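Side-chain contact in acyl-coenzyme A oxidase acox-1.2 (Caenorhabditis elegans, PDB 5K3J), which catalyses the FAD-dependent first step of peroxisomal beta-oxidation, desaturating the five-carbon omega side chain of ascaroside-CoA pheromone precursors and reducing oxygen to hydrogen peroxide: residues A39-E44 against Q86-D91. Numbering follows the deposited sequence.
Sequences ARRRRE and QLIDRD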
loop_
_atom_site.group_PDB
_atom_site.type_symbol
_atom_site.label_atom_id
_atom_site.label_comp_id
_atom_site.label_asym_id
_atom_site.label_seq_id
_atom_site.Cartn_x
_atom_site.Cartn_y
_atom_site.Cartn_z
ATOM N N ALA A 39 -6.784 9.631 29.755
ATOM C CA ALA A 39 -5.846 10.459 29.003
ATOM C C ALA A 39 -4.653 10.832 29.871
ATOM O O ALA A 39 -3.506 10.803 29.423
ATOM C CB ALA A 39 -6.530 11.707 28.484
ATOM N N ARG A 40 -4.944 11.175 31.120
ATOM C CA ARG A 40 -3.924 11.475 32.112
ATOM C C ARG A 40 -3.066 10.249 32.409
ATOM O O ARG A 40 -1.848 10.354 32.568
ATOM C CB ARG A 40 -4.582 11.989 33.392
ATOM C CG ARG A 40 -3.821 11.685 34.667
ATOM C CD ARG A 40 -2.668 12.649 34.882
ATOM N NE ARG A 40 -2.363 12.791 36.302
ATOM C CZ ARG A 40 -1.175 13.148 36.780
ATOM N NH1 ARG A 40 -0.167 13.388 35.949
ATOM N NH2 ARG A 40 -0.989 13.258 38.088
ATOM N N ARG A 41 -3.713 9.089 32.483
ATOM C CA ARG A 41 -3.017 7.832 32.739
ATOM C C ARG A 41 -2.002 7.514 31.642
ATOM O O ARG A 41 -0.924 6.992 31.922
ATOM C CB ARG A 41 -4.020 6.682 32.880
ATOM C CG ARG A 41 -4.738 6.650 34.223
ATOM C CD ARG A 41 -3.781 6.288 35.343
ATOM N NE ARG A 41 -3.366 4.892 35.258
ATOM C CZ ARG A 41 -2.152 4.451 35.568
ATOM N NH1 ARG A 41 -1.221 5.299 35.980
ATOM N NH2 ARG A 41 -1.868 3.161 35.459
ATOM N N ARG A 42 -2.341 7.850 30.400
ATOM C CA ARG A 42 -1.466 7.585 29.260
ATOM C C ARG A 42 -0.133 8.307 29.392
ATOM O O ARG A 42 0.929 7.735 29.129
ATOM C CB ARG A 42 -2.136 8.006 27.962
ATOM C CG ARG A 42 -3.364 7.205 27.602
ATOM C CD ARG A 42 -3.811 7.551 26.199
ATOM N NE ARG A 42 -2.830 7.144 25.194
ATOM C CZ ARG A 42 -1.917 7.949 24.651
ATOM N NH1 ARG A 42 -1.854 9.231 25.000
ATOM N NH2 ARG A 42 -1.074 7.474 23.742
ATOM N N ARG A 43 -0.200 9.574 29.785
ATOM C CA ARG A 43 1.003 10.363 29.989
ATOM C C ARG A 43 1.714 9.854 31.237
ATOM O O ARG A 43 2.942 9.801 31.290
ATOM C CB ARG A 43 0.670 11.852 30.118
ATOM C CG ARG A 43 -0.392 12.353 29.138
ATOM C CD ARG A 43 -0.669 13.846 29.330
ATOM N NE ARG A 43 -2.039 14.210 28.974
ATOM C CZ ARG A 43 -2.982 14.517 29.861
ATOM N NH1 ARG A 43 -2.704 14.507 31.161
ATOM N NH2 ARG A 43 -4.203 14.840 29.452
ATOM N N GLU A 44 0.923 9.464 32.233
ATOM C CA GLU A 44 1.445 8.939 33.488
ATOM C C GLU A 44 2.226 7.647 33.255
ATOM O O GLU A 44 3.307 7.460 33.810
ATOM C CB GLU A 44 0.302 8.706 34.476
ATOM C CG GLU A 44 0.739 8.583 35.919
ATOM C CD GLU A 44 -0.433 8.606 36.874
ATOM O OE1 GLU A 44 -1.495 9.160 36.511
ATOM O OE2 GLU A 44 -0.291 8.063 37.987
ATOM N N GLN A 86 3.240 -2.865 38.247
ATOM C CA GLN A 86 3.682 -1.567 38.733
ATOM C C GLN A 86 3.004 -0.457 37.942
ATOM O O GLN A 86 2.482 0.510 38.503
ATOM C CB GLN A 86 5.196 -1.415 38.603
ATOM C CG GLN A 86 6.032 -2.457 39.301
ATOM C CD GLN A 86 7.501 -2.082 39.284
ATOM O OE1 GLN A 86 7.854 -0.906 39.157
ATOM N NE2 GLN A 86 8.365 -3.079 39.404
ATOM N N LEU A 87 3.010 -0.624 36.624
ATOM C CA LEU A 87 2.691 0.452 35.696
ATOM C C LEU A 87 1.201 0.640 35.435
ATOM O O LEU A 87 0.748 1.768 35.234
ATOM C CB LEU A 87 3.415 0.208 34.370
ATOM C CG LEU A 87 4.945 0.201 34.448
ATOM C CD1 LEU A 87 5.573 -0.449 33.217
ATOM C CD2 LEU A 87 5.477 1.614 34.639
ATOM N N ILE A 88 0.436 -0.449 35.411
ATOM C CA ILE A 88 -0.996 -0.344 35.120
ATOM C C ILE A 88 -1.910 -1.266 35.927
ATOM O O ILE A 88 -1.457 -2.110 36.702
ATOM C CB ILE A 88 -1.310 -0.652 33.638
ATOM C CG1 ILE A 88 -0.998 -2.121 33.320
ATOM C CG2 ILE A 88 -0.589 0.300 32.693
ATOM C CD1 ILE A 88 -1.566 -2.587 31.997
ATOM N N ASP A 89 -3.211 -1.087 35.709
ATOM C CA ASP A 89 -4.236 -2.019 36.160
ATOM C C ASP A 89 -4.331 -3.141 35.130
ATOM O O ASP A 89 -4.844 -2.936 34.029
ATOM C CB ASP A 89 -5.576 -1.295 36.329
ATOM C CG ASP A 89 -6.708 -2.221 36.737
ATOM O OD1 ASP A 89 -6.435 -3.338 37.227
ATOM O OD2 ASP A 89 -7.880 -1.816 36.576
ATOM N N ARG A 90 -3.820 -4.316 35.493
ATOM C CA ARG A 90 -3.644 -5.426 34.558
ATOM C C ARG A 90 -4.885 -5.747 33.729
ATOM O O ARG A 90 -4.786 -6.029 32.534
ATOM C CB ARG A 90 -3.210 -6.683 35.315
ATOM C CG ARG A 90 -3.035 -7.898 34.418
ATOM C CD ARG A 90 -3.301 -9.193 35.166
ATOM N NE ARG A 90 -2.215 -9.548 36.071
ATOM C CZ ARG A 90 -2.227 -10.621 36.857
ATOM N NH1 ARG A 90 -3.274 -11.439 36.846
ATOM N NH2 ARG A 90 -1.197 -10.875 37.652
ATOM N N ASP A 91 -6.050 -5.697 34.363
ATOM C CA ASP A 91 -7.292 -6.063 33.695
ATOM C C ASP A 91 -8.033 -4.838 33.171
ATOM O O ASP A 91 -9.237 -4.888 32.913
ATOM C CB ASP A 91 -8.178 -6.873 34.641
ATOM C CG ASP A 91 -7.550 -8.198 35.018
ATOM O OD1 ASP A 91 -6.610 -8.624 34.309
ATOM O OD2 ASP A 91 -7.990 -8.814 36.010
#
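Arg41 reaches from the middle of helix 36-49 to the backbone at the end of helix 84-87, where its NH2 donates a hydrogen bond to the carbonyl O of Leu87. The NH2 to O distance is 3.0 Å and the N-H...O angle 151°, so the bond is moderately bent. The oxygen sits at the edge of the guanidinium, 15° out of its plane. The same nitrogen approaches Ile88, lying 3.6 Å from its CA, while CG2 of Ile88 stands 4.2 Å from NH2. The closest approaches of the guanidinium are thus to main-chain atoms, Leu87 O and Ile88 CA.

The reach depends on a folded arginine chain. CG is anti to the carbonyl carbon, and bends at chi2 and chi3 curl the chain, bringing NH2 to Leu87 and NH1 to within 3.5 Å of Glu44 OE2 in a salt bridge. Glu44 CD also lies in plane at the guanidinium edge. Through its other oxygen Glu44 completes a network with Arg40: OE1 is 3.7 Å from Arg40 NE, a long pairing of charges over a guanidinium face.

Glu95 of helix 93-103 forms a salt bridge with Arg41 NE and accepts a hydrogen bond from the backbone N of Asp89, which ties this loop to the same arginine. Ile88, the first residue to leave helical geometry, packs against Ile45 and Glu95.

Only 77 Å² is buried between the segments, whose closest CA pair, Arg41 and Ile88, is 8.8 Å apart. The chemistry implies a polar bridge within the acyl-CoA oxidase N-terminal region: two carboxylates probably balance the arginine's charge, while its NH2 supplies a donor to a helix-terminal carbonyl.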